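Local atomic coordinates of p450 cytochrome, putative (Rippkaea orientalis, PDB entry 6Y01), a protein that binds the molybdenum cofactor (Moco) and probably serves as its carrier in a phototrophic cyanobacterium. Residues Leu143-Phe148 and Val156-Ser161; Arg101-Val106 and Leu129-Pro134; Pro134-Asn139 and Ile166-Ser171. One frame throughout, in Å; residues are numbered along the deposited sequence.

Contact 1: residues Leu143-Phe148 and Val156-Ser161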
# COMPACT_ATOMS: atom_id res chain seq x y z
N LEU D 143 2.60 -29.75 9.29
CA LEU D 143 2.97 -29.43 7.89
C LEU D 143 3.52 -28.01 7.82
O LEU D 143 4.61 -27.82 7.22
CB LEU D 143 1.77 -29.52 6.94
CG LEU D 143 1.39 -30.88 6.40
CD1 LEU D 143 0.19 -30.72 5.47
CD2 LEU D 143 2.54 -31.51 5.67
N SER D 144 2.78 -27.03 8.34
CA SER D 144 3.21 -25.61 8.32
C SER D 144 4.52 -25.45 9.09
O SER D 144 5.37 -24.68 8.64
CB SER D 144 2.13 -24.64 8.84
OG SER D 144 1.90 -24.78 10.24
N GLN D 145 4.69 -26.18 10.19
CA GLN D 145 5.89 -26.06 11.03
C GLN D 145 7.10 -26.51 10.23
O GLN D 145 8.09 -25.78 10.15
CB GLN D 145 5.73 -26.82 12.35
CG GLN D 145 4.66 -26.22 13.26
CD GLN D 145 4.46 -27.03 14.52
OE1 GLN D 145 5.29 -27.86 14.87
NE2 GLN D 145 3.33 -26.82 15.18
N GLU D 146 6.99 -27.67 9.59
CA GLU D 146 8.09 -28.24 8.77
C GLU D 146 8.38 -27.31 7.58
O GLU D 146 9.54 -26.99 7.30
CB GLU D 146 7.72 -29.64 8.30
N LEU D 147 7.33 -26.87 6.89
CA LEU D 147 7.52 -26.02 5.70
C LEU D 147 8.26 -24.72 6.06
O LEU D 147 9.24 -24.35 5.40
CB LEU D 147 6.17 -25.71 5.08
CG LEU D 147 6.23 -24.89 3.79
CD1 LEU D 147 7.16 -25.50 2.72
CD2 LEU D 147 4.84 -24.77 3.21
N PHE D 148 7.82 -24.05 7.12
CA PHE D 148 8.46 -22.78 7.52
C PHE D 148 9.87 -23.00 8.06
O PHE D 148 10.73 -22.15 7.84
CB PHE D 148 7.56 -22.02 8.50
CG PHE D 148 6.40 -21.37 7.82
CD1 PHE D 148 6.60 -20.54 6.72
CD2 PHE D 148 5.12 -21.55 8.28
CE1 PHE D 148 5.55 -19.91 6.10
CE2 PHE D 148 4.05 -20.92 7.67
CZ PHE D 148 4.28 -20.09 6.59
N VAL D 156 12.50 -19.92 12.37
CA VAL D 156 11.19 -19.91 13.04
C VAL D 156 11.28 -20.67 14.38
O VAL D 156 11.99 -21.64 14.51
CB VAL D 156 10.16 -20.49 12.08
CG1 VAL D 156 10.32 -21.98 11.91
CG2 VAL D 156 8.77 -20.15 12.51
N TRP D 157 10.53 -20.21 15.36
CA TRP D 157 10.42 -20.87 16.68
C TRP D 157 9.06 -21.54 16.82
O TRP D 157 8.07 -21.00 16.34
CB TRP D 157 10.58 -19.85 17.80
CG TRP D 157 12.01 -19.52 18.10
CD1 TRP D 157 12.87 -20.16 18.95
CD2 TRP D 157 12.70 -18.38 17.61
NE1 TRP D 157 14.07 -19.51 18.98
CE2 TRP D 157 14.00 -18.41 18.16
CE3 TRP D 157 12.35 -17.36 16.73
CZ2 TRP D 157 14.95 -17.45 17.85
CZ3 TRP D 157 13.30 -16.41 16.42
CH2 TRP D 157 14.57 -16.45 16.99
N ILE D 158 9.03 -22.68 17.47
CA ILE D 158 7.80 -23.44 17.75
C ILE D 158 7.55 -23.40 19.26
O ILE D 158 8.37 -23.89 20.02
CB ILE D 158 7.90 -24.90 17.28
CG1 ILE D 158 8.40 -24.98 15.84
CG2 ILE D 158 6.55 -25.59 17.47
CD1 ILE D 158 7.52 -24.36 14.84
N ALA D 159 6.44 -22.81 19.67
CA ALA D 159 6.10 -22.70 21.10
C ALA D 159 5.18 -23.83 21.52
O ALA D 159 4.37 -24.31 20.73
CB ALA D 159 5.46 -21.37 21.43
N SER D 160 5.26 -24.17 22.80
CA SER D 160 4.44 -25.24 23.41
C SER D 160 3.20 -24.67 24.12
O SER D 160 2.29 -25.44 24.41
CB SER D 160 5.28 -26.06 24.38
OG SER D 160 5.93 -25.21 25.33
N SER D 161 3.18 -23.38 24.41
CA SER D 161 2.12 -22.76 25.23
C SER D 161 2.24 -21.26 25.14
O SER D 161 3.26 -20.73 24.72
CB SER D 161 2.26 -23.17 26.68
OG SER D 161 3.44 -22.60 27.22
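Q145 and F148 of one helix meet I158 of strand 157-158 and V156 just before it, which makes the contact a worked example of helix-on-strand packing within a beta-alpha-beta unit (strand 135-138, helix 142-151, strand 157-158) of this Rossmann-type sheet. Q145 comes first. Its CG stands anti to the carbonyl carbon (chi1 -67°) and the chain then runs out extended, so that the aliphatic part and the amide pass obliquely over the side chain of I158. Two methyl groups of I158 share the work: CD1 lies 3.8 Å from Q145 CG and 3.9 Å from its CB, while CG2 approaches the amide end at 3.7 Å from OE1. The amide's polar partner is N139, just past the end of strand 135-138, whose OD1 accepts a hydrogen bond from Q145 NE2. Shortened to an alanine, this position would lose both the chain across I158 and the amide, and N139 OD1 would probably be left without this donor, with a gap beside the isoleucine methyls. One turn on, F148 directs its CB at V156, yet its ring swings off to L122, V125, A126 and L129 of helix 119-130 and to L122 of the second subunit. Its backbone is what V156 leans on. S152 lies nearby and bonds through OG to F148 O and, weakly, to V156 N. CG1 of V156, held between its own N and carbonyl carbon, rests 4.0 Å from F148 C and 4.4 Å from F148 CB.

Contact 2: residues Arg101-Val106 and Leu129-Pro134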
# COMPACT_ATOMS: atom_id res chain seq x y z
N ARG D 101 -2.26 -4.89 3.90
CA ARG D 101 -1.80 -4.41 5.21
C ARG D 101 -1.02 -5.45 5.99
O ARG D 101 -0.36 -5.10 6.95
CB ARG D 101 -2.96 -3.88 6.09
CG ARG D 101 -3.97 -4.87 6.65
CD ARG D 101 -3.46 -5.74 7.77
NE ARG D 101 -4.58 -6.20 8.55
CZ ARG D 101 -5.37 -7.18 8.26
NH1 ARG D 101 -5.26 -7.91 7.15
NH2 ARG D 101 -6.44 -7.41 8.98
N ASN D 102 -1.04 -6.70 5.58
CA ASN D 102 -0.36 -7.77 6.30
C ASN D 102 1.13 -7.41 6.46
O ASN D 102 1.76 -7.74 7.45
CB ASN D 102 -0.58 -9.12 5.57
CG ASN D 102 -2.02 -9.59 5.60
OD1 ASN D 102 -2.84 -8.90 6.10
ND2 ASN D 102 -2.33 -10.80 5.09
N ASN D 103 1.71 -6.72 5.45
CA ASN D 103 3.13 -6.39 5.51
C ASN D 103 3.38 -5.36 6.62
O ASN D 103 4.42 -5.40 7.25
CB ASN D 103 3.70 -5.95 4.14
CG ASN D 103 5.20 -6.25 4.04
OD1 ASN D 103 5.69 -7.34 4.35
ND2 ASN D 103 5.93 -5.28 3.53
N ILE D 104 2.43 -4.44 6.84
CA ILE D 104 2.57 -3.46 7.92
C ILE D 104 2.56 -4.17 9.26
O ILE D 104 3.39 -3.84 10.12
CB ILE D 104 1.43 -2.43 7.86
CG1 ILE D 104 1.44 -1.71 6.50
CG2 ILE D 104 1.55 -1.46 9.03
CD1 ILE D 104 0.32 -0.76 6.32
N ASN D 105 1.68 -5.17 9.39
CA ASN D 105 1.61 -5.90 10.67
C ASN D 105 2.99 -6.46 11.02
O ASN D 105 3.45 -6.41 12.13
CB ASN D 105 0.62 -7.08 10.62
CG ASN D 105 -0.82 -6.67 10.37
OD1 ASN D 105 -1.11 -5.55 10.31
ND2 ASN D 105 -1.72 -7.64 10.12
N VAL D 106 3.63 -7.06 10.00
CA VAL D 106 4.91 -7.78 10.28
C VAL D 106 6.06 -6.81 10.42
O VAL D 106 6.90 -7.01 11.31
CB VAL D 106 5.14 -8.98 9.39
CG1 VAL D 106 3.94 -9.94 9.42
CG2 VAL D 106 5.50 -8.52 8.02
N LEU D 129 8.85 -13.94 7.91
CA LEU D 129 10.14 -14.66 7.72
C LEU D 129 10.92 -14.08 6.54
O LEU D 129 12.12 -13.97 6.66
CB LEU D 129 9.82 -16.13 7.50
CG LEU D 129 9.28 -16.87 8.72
CD1 LEU D 129 8.81 -18.25 8.34
CD2 LEU D 129 10.32 -16.95 9.82
N LYS D 130 10.25 -13.62 5.49
CA LYS D 130 10.96 -13.01 4.34
C LYS D 130 11.66 -11.73 4.80
O LYS D 130 12.75 -11.44 4.34
CB LYS D 130 9.99 -12.75 3.20
CG LYS D 130 10.64 -12.18 1.94
CD LYS D 130 9.70 -12.16 0.79
CE LYS D 130 10.33 -11.45 -0.40
NZ LYS D 130 11.22 -12.37 -1.04
N ASN D 131 11.02 -10.99 5.71
CA ASN D 131 11.56 -9.73 6.30
C ASN D 131 12.53 -10.02 7.46
O ASN D 131 13.02 -9.06 8.04
CB ASN D 131 10.43 -8.79 6.70
CG ASN D 131 9.65 -8.14 5.59
OD1 ASN D 131 10.25 -7.48 4.71
ND2 ASN D 131 8.35 -8.32 5.55
N GLN D 132 12.85 -11.28 7.74
CA GLN D 132 13.80 -11.72 8.80
C GLN D 132 13.30 -11.25 10.17
O GLN D 132 14.12 -10.99 11.08
CB GLN D 132 15.22 -11.23 8.48
CG GLN D 132 15.65 -11.66 7.07
CD GLN D 132 16.65 -12.77 7.12
OE1 GLN D 132 16.34 -13.87 7.56
NE2 GLN D 132 17.85 -12.48 6.69
N LYS D 133 11.99 -11.20 10.34
CA LYS D 133 11.39 -10.92 11.64
C LYS D 133 11.34 -12.22 12.42
O LYS D 133 11.07 -13.27 11.87
CB LYS D 133 9.97 -10.36 11.49
CG LYS D 133 9.90 -8.92 11.01
CD LYS D 133 10.36 -8.01 12.18
CE LYS D 133 10.04 -6.58 11.97
NZ LYS D 133 10.66 -5.80 13.03
N PRO D 134 11.51 -12.17 13.77
CA PRO D 134 11.32 -13.35 14.59
C PRO D 134 9.86 -13.79 14.59
O PRO D 134 8.94 -12.94 14.76
CB PRO D 134 11.73 -12.91 16.01
CG PRO D 134 12.50 -11.67 15.80
CD PRO D 134 11.95 -11.01 14.54
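N103 and N131 link helix 102-108 to the turn that follows helix 119-130 through a single amide-to-amide hydrogen bond, and the case illustrates how side-chain torsions help bring short polar groups into reach. N131 ND2 donates to N103 OD1 over 3.1 Å, with an N-H...O angle of 139°, so the bond is noticeably bent. The acceptor lies close to the amide plane of N131, whereas the donor sits tilted from the carbonyl plane of N103; the two amides are turned 38° apart and the side chains approach at a slant. N103 does the reaching. With CG roughly anti to the backbone N (chi1 -153°), its carbonyl oxygen is carried out to a partner that the CB itself does not face. The same ND2 of N131 also lies 3.8 Å from CG2 of V106, the methyl branch wedged between that valine's N and carbonyl carbon, and the two side chains meet at nearly a right angle.

K133 takes a different route. Its chain bends at chi2 and then straightens, laying the methylenes along the carbonyl oxygen of V106: CE comes within 3.2 Å of V106 O and CG within 3.6 Å. The ammonium passes beyond this oxygen to bond S109 O. Q132, with positive phi, ends helix 119-130 in a Schellman motif, and after this turn K133, like N131 before it, points its CB toward helix 102-108.

Around them, V106 packs on A128 and N103 on L127 of helix 119-130, while N99 of the second subunit lies against N103, K130 and N131. P134 then leads into strand 135-138, pairing with V112 of strand 111-115.

Contact 3: residues Pro134-Asn139 and Ile166-Ser171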
# COMPACT_ATOMS: atom_id res chain seq x y z
N PRO D 134 11.51 -12.17 13.77
CA PRO D 134 11.32 -13.35 14.59
C PRO D 134 9.86 -13.79 14.59
O PRO D 134 8.94 -12.94 14.76
CB PRO D 134 11.73 -12.91 16.01
CG PRO D 134 12.50 -11.67 15.80
CD PRO D 134 11.95 -11.01 14.54
N VAL D 135 9.65 -15.09 14.39
CA VAL D 135 8.31 -15.68 14.30
C VAL D 135 8.22 -16.85 15.25
O VAL D 135 9.09 -17.71 15.24
CB VAL D 135 7.94 -16.12 12.89
CG1 VAL D 135 6.60 -16.84 12.88
CG2 VAL D 135 7.94 -14.95 11.94
N ILE D 136 7.13 -16.85 16.04
CA ILE D 136 6.80 -17.97 16.92
C ILE D 136 5.51 -18.59 16.44
O ILE D 136 4.50 -17.88 16.31
CB ILE D 136 6.67 -17.51 18.38
CG1 ILE D 136 7.96 -16.85 18.86
CG2 ILE D 136 6.26 -18.67 19.25
CD1 ILE D 136 7.81 -16.15 20.21
N LEU D 137 5.53 -19.90 16.20
CA LEU D 137 4.31 -20.64 15.85
C LEU D 137 3.75 -21.31 17.10
O LEU D 137 4.45 -22.04 17.77
CB LEU D 137 4.64 -21.69 14.78
CG LEU D 137 5.33 -21.14 13.52
CD1 LEU D 137 5.62 -22.30 12.56
CD2 LEU D 137 4.49 -20.10 12.85
N LEU D 138 2.48 -21.08 17.32
CA LEU D 138 1.71 -21.73 18.41
C LEU D 138 0.50 -22.40 17.78
O LEU D 138 -0.55 -21.76 17.58
CB LEU D 138 1.37 -20.68 19.48
CG LEU D 138 0.64 -21.24 20.67
CD1 LEU D 138 1.52 -22.10 21.54
CD2 LEU D 138 0.12 -20.09 21.48
N ASN D 139 0.69 -23.64 17.31
CA ASN D 139 -0.36 -24.33 16.57
C ASN D 139 -0.11 -25.82 16.59
O ASN D 139 0.95 -26.25 17.07
CB ASN D 139 -0.49 -23.83 15.13
CG ASN D 139 0.68 -24.14 14.24
OD1 ASN D 139 1.18 -25.27 14.22
ND2 ASN D 139 1.14 -23.11 13.57
N ILE D 166 6.02 -16.23 25.70
CA ILE D 166 6.58 -15.09 26.44
C ILE D 166 8.05 -15.36 26.74
O ILE D 166 8.87 -14.43 26.58
CB ILE D 166 5.78 -14.82 27.73
CG1 ILE D 166 4.30 -14.58 27.42
CG2 ILE D 166 6.39 -13.67 28.51
CD1 ILE D 166 4.00 -13.38 26.55
N GLU D 167 8.39 -16.58 27.17
CA GLU D 167 9.79 -16.96 27.45
C GLU D 167 10.65 -16.74 26.19
O GLU D 167 11.74 -16.14 26.28
CB GLU D 167 9.91 -18.42 27.87
N LEU D 168 10.12 -17.16 25.03
CA LEU D 168 10.88 -17.04 23.77
C LEU D 168 11.06 -15.57 23.44
O LEU D 168 12.16 -15.18 23.06
CB LEU D 168 10.17 -17.80 22.65
CG LEU D 168 10.22 -19.32 22.75
CD1 LEU D 168 9.26 -19.93 21.74
CD2 LEU D 168 11.63 -19.82 22.48
N ILE D 169 10.01 -14.77 23.56
CA ILE D 169 10.13 -13.32 23.29
C ILE D 169 11.23 -12.71 24.15
O ILE D 169 12.01 -11.93 23.64
CB ILE D 169 8.79 -12.60 23.48
CG1 ILE D 169 7.79 -13.08 22.42
CG2 ILE D 169 8.98 -11.09 23.49
CD1 ILE D 169 6.36 -12.69 22.76
N LYS D 170 11.23 -13.00 25.45
CA LYS D 170 12.26 -12.43 26.33
C LYS D 170 13.66 -12.79 25.83
O LYS D 170 14.53 -11.94 25.85
CB LYS D 170 12.02 -12.89 27.77
CG LYS D 170 10.81 -12.23 28.39
CD LYS D 170 10.50 -12.72 29.73
CE LYS D 170 9.31 -11.97 30.29
NZ LYS D 170 8.71 -12.70 31.43
N SER D 171 13.87 -14.04 25.38
CA SER D 171 15.20 -14.44 24.87
C SER D 171 15.52 -13.70 23.57
O SER D 171 16.70 -13.32 23.36
CB SER D 171 15.32 -15.92 24.75
OG SER D 171 14.47 -16.38 23.73
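This is a purely apolar strand-to-helix contact in which I136 of the central parallel sheet packs against L168 and I169 of helix 162-176, the last helix of the Rossmann-type fold. It exemplifies the layering of such folds. Along strand 135-138 the side chains alternate: V135 and L137 turn to helix 119-130 on one face of the sheet, whereas I136 and L138 meet helices 162-176 and 29-44 on the other. One isoleucine therefore carries the strand's part of the contact. Its CG1 stands anti to the carbonyl carbon (chi1 -58°) and chi2 is extended at 170°, which sends CD1 straight out towards the helix. There the methyl meets two neighbouring residues at once, 3.8 Å from L168 CB and 3.8 Å from I169 CG1. The approaches differ: I136 and L168 pass at a slant, while I136 and I169 run nearly perpendicular. A second branch also takes part, CG2 of I136 lying 4.1 Å from CD1 of L168, so that the leucine meets both branches of the isoleucine and I169 is touched by the longer one.

W157, on the neighbouring strand 157-158, touches I136 through its CB and L168 with its indole, and extends the same apolar layer; I169 also leans on W47. At the outer side of the helix K170 forms a salt bridge with E45. Within the helix, S171 folds its hydroxyl back on the preceding turn: OG donates to L168 O over 2.7 Å, a bond to the backbone of the same residue whose CB meets I136 CD1.

Read from the N terminus, contact 2 comes first: residues 101-106 meet 129-134 after a loop holding strand 111-115 and most of helix 119-130, so it ties helix 102-108 to the C-terminal end of helix 119-130. P134 is shared with contact 3, which opens there and closes only at 166-171. Contact 1 (143-148 with 156-161) opens and closes within that longer span, and none of the three cross. Contact 3 and contact 1 use adjacent strands, joined by the W157 O to L137 N pairing, and place helices 162-176 and 142-151 against the sheet. Contacts 1 and 2 touch through F148 and L129, and both reach the second subunit.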